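Blr3880 protein (PDB 2OOD) probably catalyses the zinc-dependent hydrolytic deamination of guanine to xanthine and ammonia, a step of purine degradation. Local coordinates at residues 164-172 against 208-216; 316-324 against 379-390. All coordinates share one frame; numbering follows the deposited sequence.

How the interactions relate
Both contacts lie in the barrel of this amidohydrolase and follow one another along the chain, neither nested nor crossed. Interaction 1 comes first: 164-172 leaves strand 160-166 and meets 208-216, which leads into helix 213-225, closing a loop that holds helix 179-193 and strand 199-205. It ties together the turns after two neighbouring parallel strands. Interaction 2 joins 316-324, with strand 320-323, to 379-390, whose helix 383-388 packs on that strand; its loop includes the zinc ligand Asp326 and helix 335-352. The centres are about 27 Å apart and the nearest atoms about 14 Å, so the two contacts are linked through the barrel strands and not directly.

Interaction 1 (164-172 against 208-216)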
ATOM      1  N   LEU A 164       2.552  16.585  25.776  1.00 33.96           N
ATOM      2  CA  LEU A 164       3.377  15.619  26.492  1.00 35.24           C
ATOM      3  C   LEU A 164       2.624  14.294  26.555  1.00 36.45           C
ATOM      4  O   LEU A 164       1.517  14.227  27.084  1.00 37.35           O
ATOM      5  CB  LEU A 164       3.666  16.119  27.910  1.00 34.08           C
ATOM      6  CG  LEU A 164       4.585  15.240  28.760  1.00 33.44           C
ATOM      7  CD1 LEU A 164       5.976  15.186  28.147  1.00 31.77           C
ATOM      8  CD2 LEU A 164       4.637  15.792  30.160  1.00 32.17           C
ATOM      9  N   THR A 165       3.228  13.243  26.014  1.00 37.41           N
ATOM     10  CA  THR A 165       2.602  11.925  25.996  1.00 38.20           C
ATOM     11  C   THR A 165       2.949  11.104  27.237  1.00 38.70           C
ATOM     12  O   THR A 165       3.980  10.435  27.272  1.00 38.96           O
ATOM     13  CB  THR A 165       3.038  11.148  24.741  1.00 37.46           C
ATOM     14  OG1 THR A 165       2.652  11.886  23.574  1.00 36.43           O
ATOM     15  CG2 THR A 165       2.394   9.776  24.711  1.00 37.73           C
ATOM     16  N   GLY A 166       2.083  11.151  28.247  1.00 39.27           N
ATOM     17  CA  GLY A 166       2.329  10.420  29.481  1.00 40.26           C
ATOM     18  C   GLY A 166       2.201   8.909  29.376  1.00 41.57           C
ATOM     19  O   GLY A 166       1.277   8.399  28.744  1.00 42.42           O
ATOM     20  N   ILE A 167       3.134   8.190  29.990  1.00 41.34           N
ATOM     21  CA  ILE A 167       3.129   6.732  29.981  1.00 42.22           C
ATOM     22  C   ILE A 167       3.503   6.316  31.401  1.00 44.11           C
ATOM     23  O   ILE A 167       4.558   6.684  31.926  1.00 43.90           O
ATOM     24  CB  ILE A 167       4.132   6.163  28.938  1.00 42.52           C
ATOM     25  CG1 ILE A 167       4.140   4.635  28.986  1.00 40.88           C
ATOM     26  CG2 ILE A 167       5.516   6.710  29.182  1.00 43.13           C
ATOM     27  CD1 ILE A 167       2.939   4.008  28.336  1.00 40.77           C
ATOM     28  N   ASP A 168       2.617   5.534  32.009  1.00 47.20           N
ATOM     29  CA  ASP A 168       2.740   5.099  33.404  1.00 47.35           C
ATOM     30  C   ASP A 168       3.208   3.659  33.666  1.00 46.51           C
ATOM     31  O   ASP A 168       4.159   3.438  34.413  1.00 46.49           O
ATOM     32  CB  ASP A 168       1.375   5.314  34.070  1.00 48.47           C
ATOM     33  CG  ASP A 168       1.495   5.779  35.482  1.00 49.74           C
ATOM     34  OD1 ASP A 168       0.473   6.209  36.070  1.00 49.90           O
ATOM     35  OD2 ASP A 168       2.625   5.711  36.000  1.00 51.36           O
ATOM     36  N   ARG A 169       2.511   2.693  33.068  1.00 46.45           N
ATOM     37  CA  ARG A 169       2.808   1.270  33.232  1.00 44.48           C
ATOM     38  C   ARG A 169       3.254   0.642  31.916  1.00 43.46           C
ATOM     39  O   ARG A 169       3.257   1.287  30.865  1.00 43.36           O
ATOM     40  CB  ARG A 169       1.555   0.508  33.671  1.00 45.55           C
ATOM     41  CG  ARG A 169       0.655   1.201  34.667  1.00 46.58           C
ATOM     42  CD  ARG A 169      -0.712   0.520  34.670  1.00 49.76           C
ATOM     43  NE  ARG A 169      -1.429   0.718  35.932  1.00 53.57           N
ATOM     44  CZ  ARG A 169      -2.672   0.293  36.189  1.00 55.02           C
ATOM     45  NH1 ARG A 169      -3.378  -0.370  35.269  1.00 55.89           N
ATOM     46  NH2 ARG A 169      -3.213   0.528  37.382  1.00 55.90           N
ATOM     47  N   ASN A 170       3.604  -0.637  31.993  1.00 42.36           N
ATOM     48  CA  ASN A 170       3.998  -1.422  30.833  1.00 42.50           C
ATOM     49  C   ASN A 170       5.012  -0.819  29.858  1.00 41.76           C
ATOM     50  O   ASN A 170       4.877  -0.977  28.641  1.00 41.96           O
ATOM     51  CB  ASN A 170       2.737  -1.841  30.065  1.00 44.34           C
ATOM     52  CG  ASN A 170       1.849  -2.785  30.869  1.00 46.08           C
ATOM     53  OD1 ASN A 170       2.325  -3.796  31.389  1.00 47.57           O
ATOM     54  ND2 ASN A 170       0.557  -2.466  30.966  1.00 46.47           N
ATOM     55  N   ALA A 171       6.030  -0.147  30.386  1.00 39.85           N
ATOM     56  CA  ALA A 171       7.079   0.442  29.553  1.00 39.73           C
ATOM     57  C   ALA A 171       8.357   0.527  30.379  1.00 39.82           C
ATOM     58  O   ALA A 171       8.302   0.530  31.604  1.00 38.50           O
ATOM     59  CB  ALA A 171       6.666   1.825  29.081  1.00 38.89           C
ATOM     60  N   PRO A 172       9.527   0.599  29.721  1.00 40.59           N
ATOM     61  CA  PRO A 172      10.793   0.682  30.462  1.00 39.83           C
ATOM     62  C   PRO A 172      10.745   1.721  31.586  1.00 41.53           C
ATOM     63  O   PRO A 172      10.042   2.735  31.487  1.00 41.78           O
ATOM     64  CB  PRO A 172      11.803   1.039  29.376  1.00 39.05           C
ATOM     65  CG  PRO A 172      11.246   0.341  28.172  1.00 38.62           C
ATOM     66  CD  PRO A 172       9.766   0.665  28.268  1.00 39.03           C
ATOM     67  N   ALA A 208      -4.669   3.593  27.645  1.00 39.22           N
ATOM     68  CA  ALA A 208      -5.105   2.947  28.878  1.00 38.95           C
ATOM     69  C   ALA A 208      -4.164   1.863  29.358  1.00 38.76           C
ATOM     70  O   ALA A 208      -3.803   1.821  30.534  1.00 38.48           O
ATOM     71  CB  ALA A 208      -6.515   2.385  28.709  1.00 38.97           C
ATOM     72  N   PHE A 209      -3.754   0.989  28.450  1.00 39.11           N
ATOM     73  CA  PHE A 209      -2.860  -0.096  28.833  1.00 40.20           C
ATOM     74  C   PHE A 209      -1.593   0.378  29.536  1.00 39.00           C
ATOM     75  O   PHE A 209      -1.028  -0.347  30.353  1.00 38.95           O
ATOM     76  CB  PHE A 209      -2.473  -0.917  27.607  1.00 40.89           C
ATOM     77  CG  PHE A 209      -1.642  -2.124  27.931  1.00 43.04           C
ATOM     78  CD1 PHE A 209      -2.156  -3.139  28.734  1.00 44.28           C
ATOM     79  CD2 PHE A 209      -0.356  -2.263  27.416  1.00 44.45           C
ATOM     80  CE1 PHE A 209      -1.398  -4.282  29.021  1.00 45.62           C
ATOM     81  CE2 PHE A 209       0.415  -3.408  27.698  1.00 45.91           C
ATOM     82  CZ  PHE A 209      -0.111  -4.417  28.500  1.00 45.88           C
ATOM     83  N   GLY A 210      -1.146   1.586  29.208  1.00 38.15           N
ATOM     84  CA  GLY A 210       0.057   2.117  29.825  1.00 37.92           C
ATOM     85  C   GLY A 210      -0.221   3.316  30.714  1.00 39.11           C
ATOM     86  O   GLY A 210       0.661   4.153  30.922  1.00 38.09           O
ATOM     87  N   ALA A 211      -1.439   3.396  31.253  1.00 38.27           N
ATOM     88  CA  ALA A 211      -1.826   4.511  32.109  1.00 38.42           C
ATOM     89  C   ALA A 211      -2.514   4.095  33.408  1.00 40.40           C
ATOM     90  O   ALA A 211      -3.663   3.636  33.396  1.00 41.45           O
ATOM     91  CB  ALA A 211      -2.725   5.453  31.338  1.00 36.79           C
ATOM     92  N   SER A 212      -1.817   4.264  34.530  1.00 41.14           N
ATOM     93  CA  SER A 212      -2.387   3.923  35.829  1.00 41.43           C
ATOM     94  C   SER A 212      -3.556   4.869  36.082  1.00 42.44           C
ATOM     95  O   SER A 212      -3.620   5.964  35.510  1.00 42.26           O
ATOM     96  CB  SER A 212      -1.360   4.121  36.941  1.00 41.47           C
ATOM     97  OG  SER A 212      -1.370   5.468  37.391  1.00 40.85           O
ATOM     98  N   PRO A 213      -4.497   4.467  36.950  1.00 43.69           N
ATOM     99  CA  PRO A 213      -5.632   5.352  37.218  1.00 43.88           C
ATOM    100  C   PRO A 213      -5.210   6.718  37.767  1.00 44.82           C
ATOM    101  O   PRO A 213      -6.000   7.668  37.721  1.00 45.14           O
ATOM    102  CB  PRO A 213      -6.491   4.540  38.191  1.00 42.68           C
ATOM    103  CG  PRO A 213      -5.506   3.649  38.861  1.00 42.44           C
ATOM    104  CD  PRO A 213      -4.611   3.221  37.724  1.00 42.73           C
ATOM    105  N   GLU A 214      -3.982   6.830  38.283  1.00 43.86           N
ATOM    106  CA  GLU A 214      -3.526   8.131  38.785  1.00 45.85           C
ATOM    107  C   GLU A 214      -3.199   9.035  37.587  1.00 45.51           C
ATOM    108  O   GLU A 214      -3.580  10.214  37.559  1.00 44.02           O
ATOM    109  CB  GLU A 214      -2.278   8.004  39.669  1.00 47.62           C
ATOM    110  CG  GLU A 214      -2.456   7.135  40.895  1.00 51.02           C
ATOM    111  CD  GLU A 214      -2.061   5.684  40.634  1.00 53.34           C
ATOM    112  OE1 GLU A 214      -0.840   5.440  40.407  1.00 54.34           O
ATOM    113  OE2 GLU A 214      -2.965   4.802  40.652  1.00 53.79           O
ATOM    114  N   LEU A 215      -2.495   8.469  36.605  1.00 43.42           N
ATOM    115  CA  LEU A 215      -2.122   9.205  35.405  1.00 42.00           C
ATOM    116  C   LEU A 215      -3.378   9.695  34.682  1.00 42.33           C
ATOM    117  O   LEU A 215      -3.437  10.833  34.223  1.00 42.66           O
ATOM    118  CB  LEU A 215      -1.294   8.316  34.475  1.00 39.91           C
ATOM    119  CG  LEU A 215      -0.843   8.948  33.155  1.00 38.62           C
ATOM    120  CD1 LEU A 215      -0.036  10.193  33.446  1.00 37.65           C
ATOM    121  CD2 LEU A 215      -0.023   7.949  32.355  1.00 36.81           C
ATOM    122  N   LEU A 216      -4.390   8.840  34.589  1.00 42.48           N
ATOM    123  CA  LEU A 216      -5.622   9.236  33.921  1.00 42.36           C
ATOM    124  C   LEU A 216      -6.384  10.236  34.778  1.00 43.33           C
ATOM    125  O   LEU A 216      -7.110  11.083  34.256  1.00 43.61           O
ATOM    126  CB  LEU A 216      -6.500   8.017  33.633  1.00 40.99           C
ATOM    127  CG  LEU A 216      -5.977   7.079  32.544  1.00 40.10           C
ATOM    128  CD1 LEU A 216      -6.858   5.848  32.457  1.00 39.66           C
ATOM    129  CD2 LEU A 216      -5.952   7.807  31.217  1.00 39.73           C
TER
HETATM  130  O   HOH W   1       0.021   5.886  28.567  1.00 42.34           O
HETATM  131  O   HOH W   2       1.747   5.513  38.818  1.00 35.41           O
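Gly210 O is gripped by two successive backbone amides, and this pairing joins the loops that follow neighbouring strands of the TIM-barrel fold, 160-166 and 199-205. Asp168 N donates to Gly210 O at 2.6 Å, nearly in line with the carbonyl (C=O...N 163°), whereas Arg169 N, 3.2 Å from Gly210 O, comes from above the carbonyl plane.

Asn170 makes a double contact with Phe209. With its CG beside the backbone N (chi1 -65°), its amide lies over the phenyl face, the planes only 11° apart and ND2 above the ring centre. Asn170 ND2 also donates to Phe209 O at 2.7 Å, a bond that helps hold the amide flat on the ring. The Phe209 side chain is about 6 Å from bound guanine, so this stack belongs to the surroundings of the pocket.

A second polar cluster sits at the start of helix 213-225. Ser212 is the N-cap: its OG accepts from Leu215 N at 3.3 Å, more weakly from Glu214 N, and donates to Asp168 OD1, although the modelled length of that last bond is doubtfully short. The helix end would probably favour a negative Asp168, while the nearby Glu214 carboxylate would oppose it.

Arg169 forms a salt bridge through NH1 with Glu248 of helix 239-248, while one face of its guanidinium rests on the backbone of 211-213, with Arg169 NE 3.3 Å from Ser212 CA.

Interaction 2 (316-324 against 379-390); sequences EHRVKMSFG and WSVTLGGAEGLY
Ser380 CB sits over the face of Phe323, 3.5 Å from the ring centroid and 12° off its normal, a CH-pi contact that leads the aromatic packing here. Ser380 OG bonds back to Arg376 O within its own helix. Toward the N-terminal side of 316-324, Arg318 NH2 approaches Trp379 CZ3 to 3.6 Å; the guanidinium brings its edge, its plane steeply inclined to the indole, while Arg318 NH1 forms a salt bridge with Asp18.

Aliphatic and backbone packing lies between. Strand 320-323 and helix 383-388 meet closely, their axes approaching to 6.0 Å with N-to-C directions 123° apart. Gly388 CA points a C-H at Met321 O, 3.3 Å away, where the helix backbone comes right up to the strand. Lys320 runs across Tyr390 at about a right angle, with Lys320 CE 3.2 Å from Tyr390 OH; a final bend (chi4 -57°) turns NZ to a water that also donates to Glu387 O. Tyr390 OH itself bonds to Gly289 O, and its residue ends the helix in a Schellman motif.

Further waters stitch the backbones in place of direct hydrogen bonds. One accepts from Phe323 N at 2.8 Å and donates to Ser380 O at 2.9 Å, and another links Met321 N with Gly384 O.

Backbone bonds from strand 320-323 to Phe294 on one side and Gly78 on the other place this contact at the closure of the barrel, where a helix packs on the outside of a strand, as in the TIM-barrel fold of amidohydrolases.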
ATOM      1  N   GLU A 316     -27.340   7.141  11.547  1.00 40.68           N
ATOM      2  CA  GLU A 316     -28.173   7.189  12.749  1.00 42.20           C
ATOM      3  C   GLU A 316     -27.307   7.445  13.981  1.00 41.25           C
ATOM      4  O   GLU A 316     -27.788   7.926  15.005  1.00 41.70           O
ATOM      5  CB  GLU A 316     -28.954   5.875  12.934  1.00 45.47           C
ATOM      6  CG  GLU A 316     -29.811   5.483  11.725  1.00 52.20           C
ATOM      7  CD  GLU A 316     -30.716   4.265  11.982  1.00 55.37           C
ATOM      8  OE1 GLU A 316     -30.222   3.242  12.531  1.00 57.53           O
ATOM      9  OE2 GLU A 316     -31.921   4.328  11.619  1.00 58.03           O
ATOM     10  N   HIS A 317     -26.022   7.124  13.872  1.00 40.60           N
ATOM     11  CA  HIS A 317     -25.089   7.312  14.979  1.00 40.29           C
ATOM     12  C   HIS A 317     -23.718   7.687  14.424  1.00 39.06           C
ATOM     13  O   HIS A 317     -22.707   7.065  14.756  1.00 38.78           O
ATOM     14  CB  HIS A 317     -24.988   6.023  15.795  1.00 40.41           C
ATOM     15  CG  HIS A 317     -26.305   5.534  16.315  1.00 41.53           C
ATOM     16  ND1 HIS A 317     -26.884   6.030  17.463  1.00 41.16           N
ATOM     17  CD2 HIS A 317     -27.166   4.608  15.828  1.00 41.29           C
ATOM     18  CE1 HIS A 317     -28.044   5.429  17.662  1.00 41.08           C
ATOM     19  NE2 HIS A 317     -28.238   4.562  16.684  1.00 41.06           N
ATOM     20  N   ARG A 318     -23.703   8.713  13.578  1.00 37.90           N
ATOM     21  CA  ARG A 318     -22.482   9.186  12.941  1.00 36.49           C
ATOM     22  C   ARG A 318     -21.406   9.559  13.953  1.00 36.28           C
ATOM     23  O   ARG A 318     -21.650  10.298  14.898  1.00 35.57           O
ATOM     24  CB  ARG A 318     -22.811  10.373  12.031  1.00 35.96           C
ATOM     25  CG  ARG A 318     -21.672  10.835  11.149  1.00 36.96           C
ATOM     26  CD  ARG A 318     -21.001   9.677  10.428  1.00 38.51           C
ATOM     27  NE  ARG A 318     -19.746  10.087   9.798  1.00 38.58           N
ATOM     28  CZ  ARG A 318     -19.684  10.702   8.625  1.00 39.55           C
ATOM     29  NH1 ARG A 318     -20.808  10.962   7.965  1.00 40.19           N
ATOM     30  NH2 ARG A 318     -18.511  11.065   8.118  1.00 38.88           N
ATOM     31  N   VAL A 319     -20.214   9.012  13.748  1.00 35.92           N
ATOM     32  CA  VAL A 319     -19.075   9.265  14.617  1.00 35.85           C
ATOM     33  C   VAL A 319     -18.116  10.200  13.889  1.00 36.63           C
ATOM     34  O   VAL A 319     -17.864  10.018  12.699  1.00 37.28           O
ATOM     35  CB  VAL A 319     -18.328   7.948  14.955  1.00 35.03           C
ATOM     36  CG1 VAL A 319     -17.088   8.234  15.776  1.00 33.37           C
ATOM     37  CG2 VAL A 319     -19.244   7.012  15.705  1.00 34.24           C
ATOM     38  N   LYS A 320     -17.601  11.206  14.595  1.00 37.61           N
ATOM     39  CA  LYS A 320     -16.658  12.153  14.013  1.00 37.23           C
ATOM     40  C   LYS A 320     -15.317  11.472  13.793  1.00 38.47           C
ATOM     41  O   LYS A 320     -14.849  10.722  14.650  1.00 38.78           O
ATOM     42  CB  LYS A 320     -16.487  13.358  14.934  1.00 37.31           C
ATOM     43  CG  LYS A 320     -17.672  14.299  14.901  1.00 37.71           C
ATOM     44  CD  LYS A 320     -17.489  15.456  15.864  1.00 39.03           C
ATOM     45  CE  LYS A 320     -18.625  16.448  15.745  1.00 38.27           C
ATOM     46  NZ  LYS A 320     -18.727  16.925  14.342  1.00 39.42           N
HETATM   47  N   MSE A 321     -14.698  11.738  12.646  1.00 39.08           N
HETATM   48  CA  MSE A 321     -13.420  11.120  12.301  1.00 39.61           C
HETATM   49  C   MSE A 321     -12.382  12.023  11.661  1.00 39.42           C
HETATM   50  O   MSE A 321     -12.660  13.141  11.238  1.00 39.69           O
HETATM   51  CB  MSE A 321     -13.632   9.981  11.311  1.00 42.74           C
HETATM   52  CG  MSE A 321     -14.082   8.663  11.870  1.00 47.31           C
HETATM   53 SE   MSE A 321     -13.956   7.357  10.419  1.00 54.47          SE
HETATM   54  CE  MSE A 321     -15.535   7.885   9.386  1.00 52.70           C
ATOM     55  N   SER A 322     -11.181  11.470  11.562  1.00 37.00           N
ATOM     56  CA  SER A 322     -10.046  12.107  10.921  1.00 36.70           C
ATOM     57  C   SER A 322      -9.219  10.886  10.560  1.00 35.24           C
ATOM     58  O   SER A 322      -9.163   9.947  11.339  1.00 36.48           O
ATOM     59  CB  SER A 322      -9.281  13.016  11.897  1.00 35.41           C
ATOM     60  OG  SER A 322      -8.618  12.280  12.907  1.00 35.95           O
ATOM     61  N   PHE A 323      -8.623  10.857   9.374  1.00 34.26           N
ATOM     62  CA  PHE A 323      -7.811   9.707   8.998  1.00 33.67           C
ATOM     63  C   PHE A 323      -6.423   9.906   9.565  1.00 33.91           C
ATOM     64  O   PHE A 323      -6.044  11.023   9.900  1.00 34.34           O
ATOM     65  CB  PHE A 323      -7.750   9.557   7.479  1.00 32.79           C
ATOM     66  CG  PHE A 323      -8.995   8.961   6.882  1.00 33.23           C
ATOM     67  CD1 PHE A 323     -10.151   8.816   7.642  1.00 32.08           C
ATOM     68  CD2 PHE A 323      -9.018   8.551   5.558  1.00 33.35           C
ATOM     69  CE1 PHE A 323     -11.307   8.269   7.088  1.00 31.58           C
ATOM     70  CE2 PHE A 323     -10.172   8.003   5.000  1.00 32.80           C
ATOM     71  CZ  PHE A 323     -11.314   7.865   5.772  1.00 31.92           C
ATOM     72  N   GLY A 324      -5.653   8.834   9.676  1.00 33.42           N
ATOM     73  CA  GLY A 324      -4.320   8.978  10.226  1.00 32.38           C
ATOM     74  C   GLY A 324      -3.269   8.087   9.609  1.00 31.36           C
ATOM     75  O   GLY A 324      -3.571   6.991   9.157  1.00 33.60           O
ATOM     76  N   TRP A 379     -12.483  14.161   1.280  1.00 35.62           N
ATOM     77  CA  TRP A 379     -13.224  14.973   2.221  1.00 35.73           C
ATOM     78  C   TRP A 379     -12.655  14.585   3.587  1.00 36.28           C
ATOM     79  O   TRP A 379     -12.461  15.430   4.453  1.00 37.89           O
ATOM     80  CB  TRP A 379     -14.714  14.631   2.164  1.00 35.95           C
ATOM     81  CG  TRP A 379     -15.520  15.261   3.286  1.00 36.09           C
ATOM     82  CD1 TRP A 379     -16.008  16.533   3.330  1.00 35.77           C
ATOM     83  CD2 TRP A 379     -15.895  14.646   4.529  1.00 35.81           C
ATOM     84  NE1 TRP A 379     -16.664  16.750   4.519  1.00 35.80           N
ATOM     85  CE2 TRP A 379     -16.609  15.608   5.272  1.00 35.57           C
ATOM     86  CE3 TRP A 379     -15.696  13.378   5.084  1.00 34.53           C
ATOM     87  CZ2 TRP A 379     -17.124  15.336   6.541  1.00 35.00           C
ATOM     88  CZ3 TRP A 379     -16.210  13.110   6.348  1.00 34.74           C
ATOM     89  CH2 TRP A 379     -16.914  14.084   7.060  1.00 35.28           C
ATOM     90  N   SER A 380     -12.365  13.296   3.759  1.00 36.04           N
ATOM     91  CA  SER A 380     -11.818  12.773   5.013  1.00 35.59           C
ATOM     92  C   SER A 380     -10.444  13.299   5.395  1.00 35.28           C
ATOM     93  O   SER A 380     -10.142  13.413   6.576  1.00 36.15           O
ATOM     94  CB  SER A 380     -11.759  11.244   4.975  1.00 34.90           C
ATOM     95  OG  SER A 380     -13.049  10.679   5.106  1.00 34.94           O
ATOM     96  N   VAL A 381      -9.604  13.606   4.412  1.00 35.23           N
ATOM     97  CA  VAL A 381      -8.272  14.119   4.714  1.00 34.93           C
ATOM     98  C   VAL A 381      -8.241  15.651   4.734  1.00 35.04           C
ATOM     99  O   VAL A 381      -7.180  16.254   4.889  1.00 34.35           O
ATOM    100  CB  VAL A 381      -7.220  13.593   3.711  1.00 33.82           C
ATOM    101  CG1 VAL A 381      -7.157  12.080   3.778  1.00 32.77           C
ATOM    102  CG2 VAL A 381      -7.563  14.050   2.309  1.00 34.55           C
ATOM    103  N   THR A 382      -9.410  16.272   4.576  1.00 34.61           N
ATOM    104  CA  THR A 382      -9.512  17.727   4.608  1.00 33.28           C
ATOM    105  C   THR A 382     -10.678  18.179   5.479  1.00 33.19           C
ATOM    106  O   THR A 382     -10.598  18.071   6.697  1.00 33.27           O
ATOM    107  CB  THR A 382      -9.661  18.340   3.197  1.00 32.58           C
ATOM    108  OG1 THR A 382     -10.909  17.939   2.622  1.00 32.40           O
ATOM    109  CG2 THR A 382      -8.504  17.899   2.298  1.00 31.56           C
ATOM    110  N   LEU A 383     -11.761  18.664   4.874  1.00 33.60           N
ATOM    111  CA  LEU A 383     -12.903  19.151   5.654  1.00 34.41           C
ATOM    112  C   LEU A 383     -13.373  18.180   6.741  1.00 36.08           C
ATOM    113  O   LEU A 383     -13.642  18.585   7.881  1.00 34.90           O
ATOM    114  CB  LEU A 383     -14.074  19.502   4.733  1.00 34.00           C
ATOM    115  CG  LEU A 383     -15.271  20.164   5.430  1.00 34.71           C
ATOM    116  CD1 LEU A 383     -14.821  21.419   6.166  1.00 33.87           C
ATOM    117  CD2 LEU A 383     -16.332  20.504   4.405  1.00 33.70           C
ATOM    118  N   GLY A 384     -13.466  16.901   6.384  1.00 36.42           N
ATOM    119  CA  GLY A 384     -13.893  15.892   7.337  1.00 35.53           C
ATOM    120  C   GLY A 384     -12.922  15.760   8.489  1.00 35.36           C
ATOM    121  O   GLY A 384     -13.322  15.642   9.641  1.00 35.80           O
ATOM    122  N   GLY A 385     -11.635  15.778   8.176  1.00 35.15           N
ATOM    123  CA  GLY A 385     -10.634  15.668   9.216  1.00 34.83           C
ATOM    124  C   GLY A 385     -10.635  16.894  10.099  1.00 34.97           C
ATOM    125  O   GLY A 385     -10.348  16.800  11.292  1.00 34.24           O
ATOM    126  N   ALA A 386     -10.961  18.045   9.514  1.00 34.82           N
ATOM    127  CA  ALA A 386     -10.997  19.298  10.254  1.00 34.63           C
ATOM    128  C   ALA A 386     -12.122  19.266  11.282  1.00 35.82           C
ATOM    129  O   ALA A 386     -11.921  19.639  12.440  1.00 36.09           O
ATOM    130  CB  ALA A 386     -11.188  20.470   9.301  1.00 34.03           C
ATOM    131  N   GLU A 387     -13.303  18.812  10.862  1.00 35.56           N
ATOM    132  CA  GLU A 387     -14.445  18.726  11.768  1.00 35.62           C
ATOM    133  C   GLU A 387     -14.195  17.672  12.848  1.00 35.28           C
ATOM    134  O   GLU A 387     -14.622  17.837  13.991  1.00 35.15           O
ATOM    135  CB  GLU A 387     -15.718  18.388  10.988  1.00 35.84           C
ATOM    136  CG  GLU A 387     -15.948  19.293   9.788  1.00 37.30           C
ATOM    137  CD  GLU A 387     -17.264  19.030   9.078  1.00 39.29           C
ATOM    138  OE1 GLU A 387     -17.746  17.875   9.100  1.00 39.83           O
ATOM    139  OE2 GLU A 387     -17.810  19.982   8.476  1.00 40.80           O
ATOM    140  N   GLY A 388     -13.494  16.601  12.478  1.00 35.03           N
ATOM    141  CA  GLY A 388     -13.184  15.536  13.418  1.00 34.57           C
ATOM    142  C   GLY A 388     -12.210  15.978  14.493  1.00 36.09           C
ATOM    143  O   GLY A 388     -12.191  15.428  15.593  1.00 36.18           O
ATOM    144  N   LEU A 389     -11.393  16.980  14.168  1.00 37.21           N
ATOM    145  CA  LEU A 389     -10.417  17.526  15.107  1.00 36.54           C
ATOM    146  C   LEU A 389     -10.914  18.848  15.696  1.00 37.21           C
ATOM    147  O   LEU A 389     -10.212  19.505  16.466  1.00 37.18           O
ATOM    148  CB  LEU A 389      -9.068  17.742  14.410  1.00 34.80           C
ATOM    149  CG  LEU A 389      -8.216  16.492  14.170  1.00 34.18           C
ATOM    150  CD1 LEU A 389      -6.985  16.848  13.352  1.00 33.17           C
ATOM    151  CD2 LEU A 389      -7.816  15.898  15.511  1.00 33.48           C
ATOM    152  N   TYR A 390     -12.132  19.231  15.331  1.00 37.22           N
ATOM    153  CA  TYR A 390     -12.722  20.463  15.826  1.00 37.26           C
ATOM    154  C   TYR A 390     -11.889  21.691  15.515  1.00 37.50           C
ATOM    155  O   TYR A 390     -11.679  22.533  16.382  1.00 38.56           O
ATOM    156  CB  TYR A 390     -12.948  20.371  17.332  1.00 38.68           C
ATOM    157  CG  TYR A 390     -14.153  19.542  17.699  1.00 41.13           C
ATOM    158  CD1 TYR A 390     -15.431  20.079  17.653  1.00 41.33           C
ATOM    159  CD2 TYR A 390     -14.018  18.212  18.076  1.00 41.77           C
ATOM    160  CE1 TYR A 390     -16.549  19.316  17.979  1.00 42.87           C
ATOM    161  CE2 TYR A 390     -15.133  17.435  18.402  1.00 43.44           C
ATOM    162  CZ  TYR A 390     -16.397  17.991  18.354  1.00 43.67           C
ATOM    163  OH  TYR A 390     -17.505  17.219  18.687  1.00 44.81           O
TER
HETATM  164  O   HOH W   3     -17.272  19.480  14.050  1.00 48.17           O
HETATM  165  O   HOH W   4     -15.609  13.693  10.840  1.00 38.28           O
HETATM  166  O   HOH W   5     -12.362  12.530   8.351  1.00 39.91           O
HETATM  167  O   HOH W   6      -9.792  13.357  15.453  1.00 34.81           O
HETATM  168  O   HOH W   7      -8.132  13.551   8.667  1.00 34.81           O